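5-formaminoimidazole-4-carboxamide-1-(beta)-D-ribofuranosyl 5'-monophosphate synthetase (Methanocaldococcus jannaschii, PDB 2R7L) catalyses the ATP- and formate-dependent formylation of AICAR to FAICAR in purine biosynthesis, without the help of folates. Local coordinates at residues A[145-150]-A[174-179]; A[119-124]-A[283-288]; A[348-351]-A[355-358]. All coordinates share one frame; numbering follows the deposited sequence.

Contact 1. Residues A[145-150]-A[174-179]; sequences SPEDID and EFYKKA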
# COMPACT_ATOMS: atom_id res chain seq x y z
N SER A 145 44.86 -15.54 -31.91
CA SER A 145 45.33 -14.54 -32.87
C SER A 145 44.39 -14.41 -34.07
O SER A 145 43.59 -15.30 -34.34
CB SER A 145 46.75 -14.88 -33.35
OG SER A 145 46.81 -16.19 -33.88
N PRO A 146 44.48 -13.27 -34.78
CA PRO A 146 43.71 -13.03 -35.99
C PRO A 146 43.76 -14.19 -37.00
O PRO A 146 42.84 -14.35 -37.80
CB PRO A 146 44.37 -11.79 -36.58
CG PRO A 146 44.94 -11.08 -35.41
CD PRO A 146 45.34 -12.13 -34.43
N GLU A 147 44.82 -14.99 -36.95
CA GLU A 147 44.96 -16.12 -37.87
C GLU A 147 44.08 -17.31 -37.52
O GLU A 147 43.91 -18.23 -38.33
CB GLU A 147 46.44 -16.55 -37.99
CG GLU A 147 47.27 -15.67 -38.92
CD GLU A 147 47.40 -14.23 -38.43
OE1 GLU A 147 47.54 -14.03 -37.21
OE2 GLU A 147 47.36 -13.30 -39.27
N ASP A 148 43.50 -17.31 -36.32
CA ASP A 148 42.68 -18.42 -35.87
C ASP A 148 41.20 -18.25 -36.20
O ASP A 148 40.40 -19.17 -35.97
CB ASP A 148 42.88 -18.65 -34.37
CG ASP A 148 44.25 -19.21 -34.04
OD1 ASP A 148 44.59 -20.31 -34.55
OD2 ASP A 148 44.99 -18.57 -33.26
N ILE A 149 40.84 -17.09 -36.75
CA ILE A 149 39.45 -16.77 -37.07
C ILE A 149 38.89 -17.75 -38.09
O ILE A 149 39.42 -17.88 -39.19
CB ILE A 149 39.30 -15.35 -37.65
CG1 ILE A 149 39.48 -14.27 -36.58
CG2 ILE A 149 37.92 -15.17 -38.25
CD1 ILE A 149 40.49 -14.58 -35.53
N ASP A 150 37.82 -18.46 -37.72
CA ASP A 150 37.18 -19.41 -38.62
C ASP A 150 35.67 -19.17 -38.64
O ASP A 150 34.91 -19.98 -39.17
CB ASP A 150 37.48 -20.84 -38.17
CG ASP A 150 36.95 -21.14 -36.78
OD1 ASP A 150 36.37 -20.24 -36.15
OD2 ASP A 150 37.13 -22.28 -36.30
N GLU A 174 39.74 -9.73 -43.04
CA GLU A 174 38.86 -8.67 -42.57
C GLU A 174 39.36 -8.04 -41.27
O GLU A 174 39.29 -6.83 -41.09
CB GLU A 174 37.44 -9.19 -42.39
CG GLU A 174 36.52 -8.17 -41.76
CD GLU A 174 35.06 -8.44 -42.05
OE1 GLU A 174 34.64 -9.62 -41.97
OE2 GLU A 174 34.34 -7.47 -42.37
N PHE A 175 39.89 -8.88 -40.38
CA PHE A 175 40.46 -8.37 -39.14
C PHE A 175 41.45 -7.23 -39.40
O PHE A 175 41.38 -6.18 -38.75
CB PHE A 175 41.13 -9.49 -38.34
CG PHE A 175 41.78 -9.01 -37.07
CD1 PHE A 175 41.18 -9.25 -35.84
CD2 PHE A 175 42.97 -8.31 -37.10
CE1 PHE A 175 41.77 -8.80 -34.67
CE2 PHE A 175 43.57 -7.86 -35.94
CZ PHE A 175 42.96 -8.11 -34.72
N TYR A 176 42.38 -7.43 -40.33
CA TYR A 176 43.41 -6.42 -40.60
C TYR A 176 42.88 -5.23 -41.38
O TYR A 176 43.30 -4.09 -41.15
CB TYR A 176 44.62 -7.04 -41.31
CG TYR A 176 45.36 -8.07 -40.49
CD1 TYR A 176 46.05 -7.71 -39.35
CD2 TYR A 176 45.36 -9.40 -40.87
CE1 TYR A 176 46.72 -8.65 -38.59
CE2 TYR A 176 46.03 -10.35 -40.12
CZ TYR A 176 46.71 -9.97 -38.98
OH TYR A 176 47.38 -10.91 -38.23
N LYS A 177 41.95 -5.49 -42.28
CA LYS A 177 41.30 -4.41 -43.02
C LYS A 177 40.68 -3.43 -42.03
O LYS A 177 40.86 -2.22 -42.13
CB LYS A 177 40.25 -4.98 -43.98
CG LYS A 177 39.84 -4.05 -45.12
CD LYS A 177 38.81 -3.02 -44.67
CE LYS A 177 38.39 -2.11 -45.83
NZ LYS A 177 37.50 -1.01 -45.37
N LYS A 178 39.96 -3.97 -41.05
CA LYS A 178 39.27 -3.15 -40.05
C LYS A 178 40.20 -2.53 -39.01
O LYS A 178 40.05 -1.36 -38.66
CB LYS A 178 38.15 -3.94 -39.37
CG LYS A 178 36.84 -3.84 -40.12
CD LYS A 178 35.85 -4.88 -39.67
CE LYS A 178 34.55 -4.71 -40.44
NZ LYS A 178 33.48 -5.55 -39.87
N ALA A 179 41.14 -3.32 -38.52
CA ALA A 179 42.14 -2.79 -37.60
C ALA A 179 42.82 -1.57 -38.21
O ALA A 179 42.90 -0.52 -37.58
CB ALA A 179 43.17 -3.86 -37.26

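Contact 2. Residues A[119-124]-A[283-288]; sequences LRWESE and KELVPP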
# COMPACT_ATOMS: atom_id res chain seq x y z
N LEU A 119 36.54 -7.95 -6.12
CA LEU A 119 36.38 -6.87 -7.07
C LEU A 119 37.50 -6.91 -8.12
O LEU A 119 37.38 -6.34 -9.20
CB LEU A 119 36.36 -5.51 -6.36
CG LEU A 119 35.22 -5.24 -5.37
CD1 LEU A 119 35.30 -3.83 -4.81
CD2 LEU A 119 33.86 -5.48 -6.02
N ARG A 120 38.58 -7.59 -7.77
CA ARG A 120 39.73 -7.69 -8.66
C ARG A 120 39.48 -8.77 -9.71
O ARG A 120 39.97 -8.68 -10.83
CB ARG A 120 40.99 -8.01 -7.86
CG ARG A 120 42.24 -7.44 -8.48
CD ARG A 120 43.46 -7.70 -7.64
NE ARG A 120 43.89 -6.55 -6.84
CZ ARG A 120 44.13 -5.34 -7.33
NH1 ARG A 120 44.53 -4.37 -6.52
NH2 ARG A 120 43.94 -5.08 -8.62
N TRP A 121 38.70 -9.77 -9.34
CA TRP A 121 38.34 -10.83 -10.27
C TRP A 121 37.33 -10.39 -11.33
O TRP A 121 37.04 -11.14 -12.27
CB TRP A 121 37.82 -12.04 -9.50
CG TRP A 121 38.91 -12.81 -8.82
CD1 TRP A 121 39.77 -12.34 -7.86
CD2 TRP A 121 39.27 -14.18 -9.04
NE1 TRP A 121 40.63 -13.34 -7.47
CE2 TRP A 121 40.34 -14.48 -8.19
CE3 TRP A 121 38.77 -15.18 -9.89
CZ2 TRP A 121 40.94 -15.73 -8.15
CZ3 TRP A 121 39.36 -16.43 -9.85
CH2 TRP A 121 40.44 -16.70 -8.99
N GLU A 122 36.80 -9.18 -11.19
CA GLU A 122 35.87 -8.64 -12.18
C GLU A 122 36.58 -7.67 -13.09
O GLU A 122 36.08 -7.30 -14.15
CB GLU A 122 34.68 -7.94 -11.50
CG GLU A 122 35.01 -6.58 -10.90
CD GLU A 122 33.79 -5.75 -10.53
OE1 GLU A 122 33.98 -4.60 -10.07
OE2 GLU A 122 32.65 -6.23 -10.71
N SER A 123 37.77 -7.25 -12.68
CA SER A 123 38.53 -6.26 -13.43
C SER A 123 39.46 -6.93 -14.43
O SER A 123 39.77 -6.36 -15.48
CB SER A 123 39.36 -5.40 -12.48
OG SER A 123 40.30 -6.20 -11.77
N GLU A 124 39.90 -8.14 -14.11
CA GLU A 124 40.88 -8.85 -14.93
C GLU A 124 40.24 -9.98 -15.72
O GLU A 124 39.65 -10.90 -15.15
CB GLU A 124 42.02 -9.38 -14.05
CG GLU A 124 42.83 -8.27 -13.39
CD GLU A 124 43.73 -8.78 -12.27
OE1 GLU A 124 44.28 -7.94 -11.53
OE2 GLU A 124 43.87 -10.01 -12.15
N LYS A 283 33.29 -19.21 -3.84
CA LYS A 283 33.57 -19.52 -2.44
C LYS A 283 34.95 -20.16 -2.30
O LYS A 283 35.72 -19.79 -1.40
CB LYS A 283 32.49 -20.44 -1.87
CG LYS A 283 31.21 -19.73 -1.47
CD LYS A 283 30.13 -20.72 -1.05
CE LYS A 283 28.91 -19.99 -0.51
NZ LYS A 283 27.69 -20.83 -0.66
N GLU A 284 35.26 -21.10 -3.19
CA GLU A 284 36.55 -21.78 -3.20
C GLU A 284 37.69 -20.86 -3.64
O GLU A 284 38.75 -20.84 -3.01
CB GLU A 284 36.51 -22.99 -4.13
CG GLU A 284 35.47 -24.03 -3.77
CD GLU A 284 35.35 -25.10 -4.84
OE1 GLU A 284 36.10 -25.02 -5.83
OE2 GLU A 284 34.50 -26.01 -4.70
N LEU A 285 37.47 -20.10 -4.70
CA LEU A 285 38.54 -19.30 -5.30
C LEU A 285 38.80 -17.96 -4.62
O LEU A 285 39.94 -17.49 -4.60
CB LEU A 285 38.28 -19.08 -6.80
CG LEU A 285 38.00 -20.30 -7.69
CD1 LEU A 285 37.93 -19.87 -9.15
CD2 LEU A 285 39.03 -21.40 -7.49
N VAL A 286 37.76 -17.34 -4.07
CA VAL A 286 37.94 -16.05 -3.39
C VAL A 286 37.05 -15.90 -2.15
O VAL A 286 36.06 -15.18 -2.19
CB VAL A 286 37.64 -14.85 -4.33
CG1 VAL A 286 38.55 -13.68 -4.00
CG2 VAL A 286 37.76 -15.25 -5.79
N PRO A 287 37.43 -16.56 -1.04
CA PRO A 287 36.59 -16.58 0.16
C PRO A 287 36.29 -15.18 0.71
O PRO A 287 37.18 -14.32 0.72
CB PRO A 287 37.42 -17.39 1.16
CG PRO A 287 38.34 -18.22 0.31
CD PRO A 287 38.68 -17.32 -0.84
N PRO A 288 35.04 -14.95 1.17
CA PRO A 288 33.92 -15.90 1.23
C PRO A 288 33.13 -16.05 -0.07
O PRO A 288 32.09 -16.72 -0.07
CB PRO A 288 33.02 -15.28 2.30
CG PRO A 288 33.26 -13.82 2.18
CD PRO A 288 34.68 -13.64 1.74

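Contact 3. Residues A[348-351]-A[355-358]; sequences KMAL and MIDK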
# COMPACT_ATOMS: atom_id res chain seq x y z
N LYS A 348 20.38 -4.08 6.99
CA LYS A 348 19.45 -3.99 8.11
C LYS A 348 19.45 -5.29 8.91
O LYS A 348 19.78 -5.30 10.09
CB LYS A 348 18.04 -3.68 7.59
CG LYS A 348 17.06 -3.21 8.66
CD LYS A 348 15.66 -3.11 8.07
CE LYS A 348 14.79 -2.16 8.86
NZ LYS A 348 13.56 -1.78 8.12
N MET A 349 19.10 -6.39 8.25
CA MET A 349 19.07 -7.70 8.89
C MET A 349 20.38 -8.13 9.54
O MET A 349 20.37 -8.80 10.58
CB MET A 349 18.66 -8.77 7.88
CG MET A 349 17.17 -8.97 7.78
SD MET A 349 16.79 -10.38 6.72
CE MET A 349 17.61 -11.72 7.58
N ALA A 350 21.50 -7.78 8.92
CA ALA A 350 22.80 -8.15 9.47
C ALA A 350 23.03 -7.41 10.79
O ALA A 350 23.42 -8.02 11.78
CB ALA A 350 23.91 -7.85 8.47
N LEU A 351 22.79 -6.10 10.79
CA LEU A 351 22.87 -5.31 12.01
C LEU A 351 21.98 -5.85 13.14
O LEU A 351 22.40 -5.91 14.29
CB LEU A 351 22.50 -3.85 11.73
CG LEU A 351 23.53 -3.06 10.94
CD1 LEU A 351 22.95 -1.74 10.45
CD2 LEU A 351 24.77 -2.83 11.80
N MET A 355 25.56 -9.81 12.69
CA MET A 355 26.26 -10.60 11.69
C MET A 355 26.82 -9.68 10.63
O MET A 355 26.87 -10.03 9.45
CB MET A 355 25.32 -11.60 11.03
CG MET A 355 24.89 -12.73 11.93
SD MET A 355 23.67 -13.77 11.13
CE MET A 355 23.61 -15.13 12.28
N ILE A 356 27.23 -8.49 11.05
CA ILE A 356 27.76 -7.52 10.11
C ILE A 356 29.01 -8.09 9.45
O ILE A 356 29.43 -7.62 8.39
CB ILE A 356 28.09 -6.20 10.81
CG1 ILE A 356 27.93 -5.04 9.84
CG2 ILE A 356 29.49 -6.25 11.42
CD1 ILE A 356 26.55 -4.99 9.21
N ASP A 357 29.59 -9.11 10.07
CA ASP A 357 30.83 -9.69 9.59
C ASP A 357 30.60 -10.62 8.39
O ASP A 357 31.54 -11.00 7.70
CB ASP A 357 31.56 -10.43 10.72
CG ASP A 357 30.80 -11.66 11.20
OD1 ASP A 357 29.56 -11.61 11.28
OD2 ASP A 357 31.46 -12.68 11.49
N LYS A 358 29.35 -10.98 8.15
CA LYS A 358 29.03 -11.81 7.00
C LYS A 358 28.88 -10.99 5.71
O LYS A 358 28.79 -11.56 4.62
CB LYS A 358 27.76 -12.63 7.25
CG LYS A 358 27.94 -13.83 8.19
CD LYS A 358 26.62 -14.53 8.43
CE LYS A 358 26.78 -15.83 9.20
NZ LYS A 358 27.20 -16.96 8.31

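Contact 1. Residues A[145-150]-A[174-179]
Pro146 and Phe175 mark the closest approach of the two backbones, their CA atoms 6.5 Å apart. Residues 174-179 are regular helix, whereas 145-150 form a loop that turns at its start: Asp148 N bonds to Ser145 O, and Asp148 OD2 takes a second bond from Ser145 OG (3.1 Å), arriving from above the carboxylate plane. Such a compact turn presents Pro146 to the helix.

The apolar half of the contact is a CH-pi interaction. Pro146 CG stands over one face of the Phe175 ring, 3.6 Å from its centroid and 15° off the normal, while CB of the same proline leans toward Tyr176, coming 3.8 Å from its CZ. The polar half lies alongside and is exposed. Tyr176 OH donates to Glu147 OE2 (2.6 Å), which sits in the plane of the tyrosine ring and accepts through its syn lone pair. A bend at chi2 (64°) turns the Glu147 chain toward the phenol; carboxylate and ring planes end 30° apart.

Phe175 is buried, meeting Ile198 and, edge-to-face, Phe167. With an alanine here, Pro146 would probably lose the aromatic face it rests on, opening a gap between loop, helix and Ile198. The side chain of Phe175 lies about 6 Å from that of the ATP-binding Phe157. A helix and a strand-connecting loop packed together on a small antiparallel sheet, here the one containing strands 153-156 and 197-200, are typical of the nucleotide-binding subdomain of the ATP-grasp fold.

Contact 2. Residues A[119-124]-A[283-288]
Trp121 meets Leu285 and Val286 where the loop leading into helix 125-135 passes the C-terminal end of helix 268-285, a helix of the ATP-grasp fold that connects two strands of its five-stranded antiparallel sheet. The backbones stay well apart, 8.6 Å between the CA atoms of Trp121 and Val286. Trp121 carries CG anti to its carbonyl carbon (chi1 -75°), which sends the indole across to the helix end.

Apolar contacts carry the whole junction; no hydrogen bond crosses it. The side chains of Trp121 and Leu285 cross at about a right angle, and Leu285 reaches the six-membered ring neither squarely over its face nor at its edge, with CD1 3.8 Å from Trp121 CZ3 and CB 3.9 Å from Trp121 CH2. Leu127 and Leu131 of helix 125-135 also pack on the indole.

Polar bonds serve the loop itself. Arg120 O accepts from Ser123 OG (2.7 Å) and from Ser123 N, both reaching it from the same face of its plane, a double grip that closes the turn holding Trp121. Glu122 is tied to Arg314 by a salt bridge and to the backbone N of Ala313.

The CH-pi interaction comes from Val286, the first residue to leave helical geometry. Trp121 and Val286 reach toward each other from opposite directions, and the CG2 methyl of Val286 lies over the five-membered ring, 3.7 Å from its centroid and 13° off the normal.

Contact 3. Residues A[348-351]-A[355-358]
Ala350 and Met355 close a pi-turn at the C-terminal end of helix 339-353: the carbonyl of one accepts the backbone N-H of the other, five residues on. The bond folds the tail of the chain back beside the last turns of its own helix, so that a contact between near neighbours in sequence becomes a small packed corner.

Along the helix, Lys348 points away from the tail, and neither it nor Met349 takes part in the packing of the corner. Lys348 bonds through NZ to Glu39 O, and Met349 packs on Leu353 of a neighbouring subunit, the third of the assembly, whose Met355 also touches Met355 of this chain. The corner therefore lies beside a subunit interface.

Ala350 comes next and is buried. Its O is 2.9 Å from Met355 N, with an N-H...O angle of 158°. Its small CB leaves the returning chain able to come close: Met355 O passes 3.8 Å from Ala350 CB, and the CD1 methyl of Ile356 reaches to 4.0 Å from the same atom. Met355 itself sends its extended side chain away from the helix, and its O accepts from Lys358 N (3.0 Å), which continues the turn into the tail.

Leu351, last of the four, has a CA-CB bond that points away from the tail, yet its branched end returns to meet Ile356, and the two side chains run alongside one another in the same direction. In Ile356 the CG1 branch stands opposite the backbone N (chi1 -150°), carrying the ethyl arm toward the helix while CG2 takes the crowded position. Phe11 of helix 4-11 touches both residues. Leu351 and Ile356 meet methyl to methyl, CD2 to CD1, at 3.8 Å.

How the contacts relate
All three contacts are partly buried, their centres lying about 14 Å (contact 2), 23 Å (contact 3) and 30 Å (contact 1) from the centre of the chain. No helix or strand is shared by any two of them. Contact 2, the innermost, is wholly apolar between its segments and joins elements 159 residues apart. Contact 1, nested along the chain inside the loop that contact 2 closes, pairs a buried aromatic with an exposed hydroxyl-carboxylate bond. Contact 3, on the opposite side of the centre from contact 1, depends on a backbone bond and aliphatic methyls. Contacts 1 and 2 both use a CH-pi interaction, whereas contact 3 has no ring between its two segments.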